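Local coordinates for protein N-acetylglucosaminidase (Paenibacillus barengoltzii, PDB 6INX) that probably hydrolyses beta-linked N-acetylglucosamine glycosides as a family 18 glycoside hydrolase built on a TIM barrel, at residues R188-T199 with G233-V244. Residues are numbered along the deposited sequence; the frame is centred on the assembly and turned at random.
Sequences RGGFQTLTGHHT and GAAFYSRMWKDV
In this family 18 TIM barrel, barrel strand 230-235 runs on into strand 237-241 of an antiparallel sheet inserted in the barrel. The loop 188-199, which follows barrel strand 179-183, receives Trp241 and Arg239 of strand 237-241, while its own His198 reaches Ala235 of strand 230-235. The indole of Trp241 fills the bend of this loop. Its NE1 donates in the ring plane to Gln192 O at 3.0 Å, a fairly straight bond (161°) that meets the carbonyl from above its plane. Thr195 CA makes a CH-pi contact over one indole face, 3.9 Å from the centroid of the six-membered ring. Thr195 CG2, anti to its own carbonyl carbon, touches Trp241 CB at 3.6 Å, while OG1 bonds to Gly250 O. Were Trp241 an alanine, Gln192 O would probably lose its indole donor and a gap would open against Thr195 CA. The side chain of Gln192 braces the same bend, as NE2 donates almost straight to Leu194 O at 2.9 Å. Farther along, Arg239 CG lies over one face of the His198 ring, 3.8 Å from its centroid, and Thr199 CG2 lies against the opposite face. The Arg239 chain bends at chi2 (-78°); CD lies against Gly189 CA and NE makes a salt bridge with Asp186. Asp186 also bonds to Tyr237 OH and His198 ND1. The Tyr237 ring lies oblique to the imidazole, with planes 42° apart. At the edge of the His198 ring, NE2 donates to Tyr237 O at 3.0 Å. CE1 of His198 touches Ala235 CB at 3.4 Å.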
loop_
_atom_site.group_PDB
_atom_site.type_symbol
_atom_site.label_atom_id
_atom_site.label_comp_id
_atom_site.label_asym_id
_atom_site.label_seq_id
_atom_site.Cartn_x
_atom_site.Cartn_y
_atom_site.Cartn_z
ATOM N N ARG A 188 -0.414 -8.748 3.006
ATOM C CA ARG A 188 -0.957 -8.731 1.659
ATOM C C ARG A 188 -2.043 -9.788 1.654
ATOM O O ARG A 188 -1.801 -10.924 2.070
ATOM C CB ARG A 188 0.125 -9.104 0.649
ATOM C CG ARG A 188 1.271 -8.107 0.654
ATOM C CD ARG A 188 2.507 -8.636 -0.081
ATOM N NE ARG A 188 3.558 -7.627 -0.026
ATOM C CZ ARG A 188 4.294 -7.340 1.049
ATOM N NH1 ARG A 188 4.112 -7.994 2.191
ATOM N NH2 ARG A 188 5.196 -6.365 0.996
ATOM N N GLY A 189 -3.241 -9.412 1.229
ATOM C CA GLY A 189 -4.365 -10.315 1.351
ATOM C C GLY A 189 -5.596 -9.813 0.628
ATOM O O GLY A 189 -5.548 -9.566 -0.578
ATOM N N GLY A 190 -6.687 -9.606 1.365
ATOM C CA GLY A 190 -7.987 -9.409 0.740
ATOM C C GLY A 190 -8.198 -8.059 0.077
ATOM O O GLY A 190 -9.228 -7.874 -0.583
ATOM N N PHE A 191 -7.269 -7.122 0.226
ATOM C CA PHE A 191 -7.416 -5.813 -0.401
ATOM C C PHE A 191 -6.533 -5.614 -1.627
ATOM O O PHE A 191 -6.598 -4.547 -2.247
ATOM C CB PHE A 191 -7.145 -4.695 0.612
ATOM C CG PHE A 191 -8.130 -4.667 1.747
ATOM C CD1 PHE A 191 -9.446 -4.328 1.513
ATOM C CD2 PHE A 191 -7.747 -5.015 3.033
ATOM C CE1 PHE A 191 -10.372 -4.306 2.551
ATOM C CE2 PHE A 191 -8.672 -4.997 4.070
ATOM C CZ PHE A 191 -9.981 -4.642 3.821
ATOM N N GLN A 192 -5.727 -6.602 -2.016
ATOM C CA GLN A 192 -4.857 -6.421 -3.169
ATOM C C GLN A 192 -4.932 -7.613 -4.113
ATOM O O GLN A 192 -5.055 -8.765 -3.686
ATOM C CB GLN A 192 -3.400 -6.110 -2.755
ATOM C CG GLN A 192 -2.688 -7.249 -2.057
ATOM C CD GLN A 192 -1.290 -6.851 -1.642
ATOM O OE1 GLN A 192 -1.109 -6.064 -0.707
ATOM N NE2 GLN A 192 -0.286 -7.369 -2.362
ATOM N N THR A 193 -4.823 -7.312 -5.408
ATOM C CA THR A 193 -4.810 -8.332 -6.443
ATOM C C THR A 193 -3.399 -8.684 -6.890
ATOM O O THR A 193 -3.234 -9.577 -7.726
ATOM C CB THR A 193 -5.618 -7.876 -7.660
ATOM O OG1 THR A 193 -5.094 -6.628 -8.120
ATOM C CG2 THR A 193 -7.088 -7.699 -7.314
ATOM N N LEU A 194 -2.380 -8.027 -6.341
ATOM C CA LEU A 194 -0.995 -8.386 -6.627
ATOM C C LEU A 194 -0.543 -9.451 -5.636
ATOM O O LEU A 194 -0.743 -9.300 -4.428
ATOM C CB LEU A 194 -0.099 -7.158 -6.466
ATOM C CG LEU A 194 1.308 -7.398 -7.007
ATOM C CD1 LEU A 194 1.288 -7.459 -8.525
ATOM C CD2 LEU A 194 2.245 -6.290 -6.534
ATOM N N THR A 195 0.068 -10.521 -6.141
ATOM C CA THR A 195 0.560 -11.545 -5.238
ATOM C C THR A 195 1.781 -11.048 -4.471
ATOM O O THR A 195 2.504 -10.132 -4.894
ATOM C CB THR A 195 0.933 -12.826 -5.986
ATOM O OG1 THR A 195 2.058 -12.585 -6.847
ATOM C CG2 THR A 195 -0.227 -13.336 -6.826
ATOM N N GLY A 196 1.996 -11.660 -3.316
ATOM C CA GLY A 196 3.174 -11.377 -2.524
ATOM C C GLY A 196 3.100 -12.147 -1.222
ATOM O O GLY A 196 2.191 -12.944 -1.008
ATOM N N HIS A 197 4.069 -11.882 -0.359
ATOM C CA HIS A 197 4.172 -12.616 0.896
ATOM C C HIS A 197 3.280 -11.970 1.946
ATOM O O HIS A 197 3.376 -10.765 2.184
ATOM C CB HIS A 197 5.616 -12.549 1.376
ATOM C CG HIS A 197 6.603 -13.110 0.401
ATOM N ND1 HIS A 197 6.531 -14.406 -0.062
ATOM C CD2 HIS A 197 7.674 -12.549 -0.207
ATOM C CE1 HIS A 197 7.522 -14.623 -0.911
ATOM N NE2 HIS A 197 8.233 -13.512 -1.014
ATOM N N HIS A 198 2.460 -12.775 2.626
ATOM C CA HIS A 198 1.538 -12.196 3.599
ATOM C C HIS A 198 2.148 -12.029 4.981
ATOM O O HIS A 198 1.616 -11.262 5.791
ATOM C CB HIS A 198 0.185 -12.940 3.593
ATOM C CG HIS A 198 0.074 -14.071 4.575
ATOM N ND1 HIS A 198 -0.510 -13.925 5.814
ATOM C CD2 HIS A 198 0.362 -15.390 4.451
ATOM C CE1 HIS A 198 -0.529 -15.091 6.434
ATOM N NE2 HIS A 198 -0.003 -15.997 5.629
ATOM N N THR A 199 3.257 -12.709 5.257
ATOM C CA THR A 199 3.826 -12.724 6.595
ATOM C C THR A 199 5.356 -12.709 6.517
ATOM O O THR A 199 6.054 -13.375 7.286
ATOM C CB THR A 199 3.201 -13.853 7.423
ATOM O OG1 THR A 199 3.582 -13.743 8.799
ATOM C CG2 THR A 199 3.535 -15.243 6.866
ATOM N N GLY A 233 4.497 -11.248 14.653
ATOM C CA GLY A 233 3.482 -12.238 14.319
ATOM C C GLY A 233 3.948 -13.293 13.335
ATOM O O GLY A 233 4.647 -12.987 12.358
ATOM N N ALA A 234 3.515 -14.531 13.585
ATOM C CA ALA A 234 3.670 -15.670 12.692
ATOM C C ALA A 234 2.297 -16.237 12.378
ATOM O O ALA A 234 1.392 -16.225 13.219
ATOM C CB ALA A 234 4.515 -16.785 13.331
ATOM N N ALA A 235 2.147 -16.747 11.166
ATOM C CA ALA A 235 0.867 -17.233 10.685
ATOM C C ALA A 235 0.964 -18.730 10.450
ATOM O O ALA A 235 1.863 -19.191 9.742
ATOM C CB ALA A 235 0.480 -16.533 9.383
ATOM N N PHE A 236 0.026 -19.480 11.025
ATOM C CA PHE A 236 -0.087 -20.916 10.783
ATOM C C PHE A 236 -1.020 -21.239 9.615
ATOM O O PHE A 236 -1.611 -22.328 9.570
ATOM C CB PHE A 236 -0.552 -21.635 12.057
ATOM C CG PHE A 236 0.467 -21.686 13.174
ATOM C CD1 PHE A 236 1.661 -20.984 13.128
ATOM C CD2 PHE A 236 0.193 -22.445 14.307
ATOM C CE1 PHE A 236 2.574 -21.058 14.182
ATOM C CE2 PHE A 236 1.102 -22.521 15.354
ATOM C CZ PHE A 236 2.275 -21.828 15.298
ATOM N N TYR A 237 -1.153 -20.326 8.653
ATOM C CA TYR A 237 -2.082 -20.486 7.536
ATOM C C TYR A 237 -1.569 -19.621 6.392
ATOM O O TYR A 237 -0.678 -18.783 6.572
ATOM C CB TYR A 237 -3.508 -20.048 7.926
ATOM C CG TYR A 237 -3.529 -18.565 8.182
ATOM C CD1 TYR A 237 -3.134 -18.058 9.406
ATOM C CD2 TYR A 237 -3.857 -17.662 7.166
ATOM C CE1 TYR A 237 -3.080 -16.696 9.644
ATOM C CE2 TYR A 237 -3.817 -16.300 7.395
ATOM C CZ TYR A 237 -3.424 -15.830 8.631
ATOM O OH TYR A 237 -3.360 -14.484 8.854
ATOM N N SER A 238 -2.180 -19.795 5.226
ATOM C CA SER A 238 -1.729 -19.143 4.006
ATOM C C SER A 238 -2.709 -18.087 3.506
ATOM O O SER A 238 -3.885 -18.060 3.865
ATOM C CB SER A 238 -1.499 -20.178 2.901
ATOM O OG SER A 238 -2.711 -20.782 2.474
ATOM N N ARG A 239 -2.194 -17.223 2.631
ATOM C CA ARG A 239 -3.004 -16.379 1.764
ATOM C C ARG A 239 -2.772 -16.842 0.333
ATOM O O ARG A 239 -1.684 -17.312 -0.005
ATOM C CB ARG A 239 -2.596 -14.902 1.903
ATOM C CG ARG A 239 -3.161 -14.204 3.151
ATOM C CD ARG A 239 -4.614 -13.825 2.953
ATOM N NE ARG A 239 -5.229 -13.377 4.199
ATOM C CZ ARG A 239 -6.451 -12.869 4.281
ATOM N NH1 ARG A 239 -7.198 -12.716 3.192
ATOM N NH2 ARG A 239 -6.927 -12.508 5.464
ATOM N N MET A 240 -3.806 -16.745 -0.503
ATOM C CA MET A 240 -3.776 -17.411 -1.799
ATOM C C MET A 240 -4.429 -16.551 -2.866
ATOM O O MET A 240 -5.486 -15.962 -2.638
ATOM C CB MET A 240 -4.519 -18.750 -1.702
ATOM C CG MET A 240 -4.623 -19.512 -3.012
ATOM S SD MET A 240 -5.383 -21.144 -2.779
ATOM C CE MET A 240 -7.050 -20.670 -2.353
ATOM N N TRP A 241 -3.783 -16.471 -4.030
ATOM C CA TRP A 241 -4.335 -15.783 -5.186
ATOM C C TRP A 241 -4.537 -16.783 -6.320
ATOM O O TRP A 241 -3.719 -17.690 -6.519
ATOM C CB TRP A 241 -3.386 -14.682 -5.679
ATOM C CG TRP A 241 -3.288 -13.454 -4.815
ATOM C CD1 TRP A 241 -3.883 -12.247 -5.047
ATOM C CD2 TRP A 241 -2.525 -13.305 -3.612
ATOM N NE1 TRP A 241 -3.535 -11.347 -4.060
ATOM C CE2 TRP A 241 -2.698 -11.971 -3.170
ATOM C CE3 TRP A 241 -1.714 -14.168 -2.863
ATOM C CZ2 TRP A 241 -2.100 -11.486 -2.006
ATOM C CZ3 TRP A 241 -1.105 -13.682 -1.720
ATOM C CH2 TRP A 241 -1.306 -12.352 -1.296
ATOM N N LYS A 242 -5.605 -16.583 -7.090
ATOM C CA LYS A 242 -5.990 -17.512 -8.139
ATOM C C LYS A 242 -5.790 -16.912 -9.526
ATOM O O LYS A 242 -5.853 -15.693 -9.713
ATOM C CB LYS A 242 -7.454 -17.912 -7.979
ATOM C CG LYS A 242 -7.758 -18.565 -6.628
ATOM C CD LYS A 242 -9.245 -18.856 -6.490
ATOM C CE LYS A 242 -9.535 -19.534 -5.155
ATOM N NZ LYS A 242 -10.990 -19.807 -4.958
ATOM N N ASP A 243 -5.548 -17.797 -10.496
ATOM C CA ASP A 243 -5.515 -17.428 -11.911
ATOM C C ASP A 243 -4.460 -16.362 -12.195
ATOM O O ASP A 243 -4.720 -15.344 -12.841
ATOM C CB ASP A 243 -6.905 -17.026 -12.396
ATOM C CG ASP A 243 -7.915 -18.138 -12.196
ATOM O OD1 ASP A 243 -7.622 -19.278 -12.621
ATOM O OD2 ASP A 243 -8.971 -17.876 -11.595
ATOM N N VAL A 244 -3.249 -16.617 -11.714
ATOM C CA VAL A 244 -2.166 -15.655 -11.896
ATOM C C VAL A 244 -1.259 -16.104 -13.035
ATOM O O VAL A 244 -1.067 -17.313 -13.241
ATOM C CB VAL A 244 -1.393 -15.386 -10.596
ATOM C CG1 VAL A 244 -2.343 -15.227 -9.420
ATOM C CG2 VAL A 244 -0.432 -16.471 -10.322
#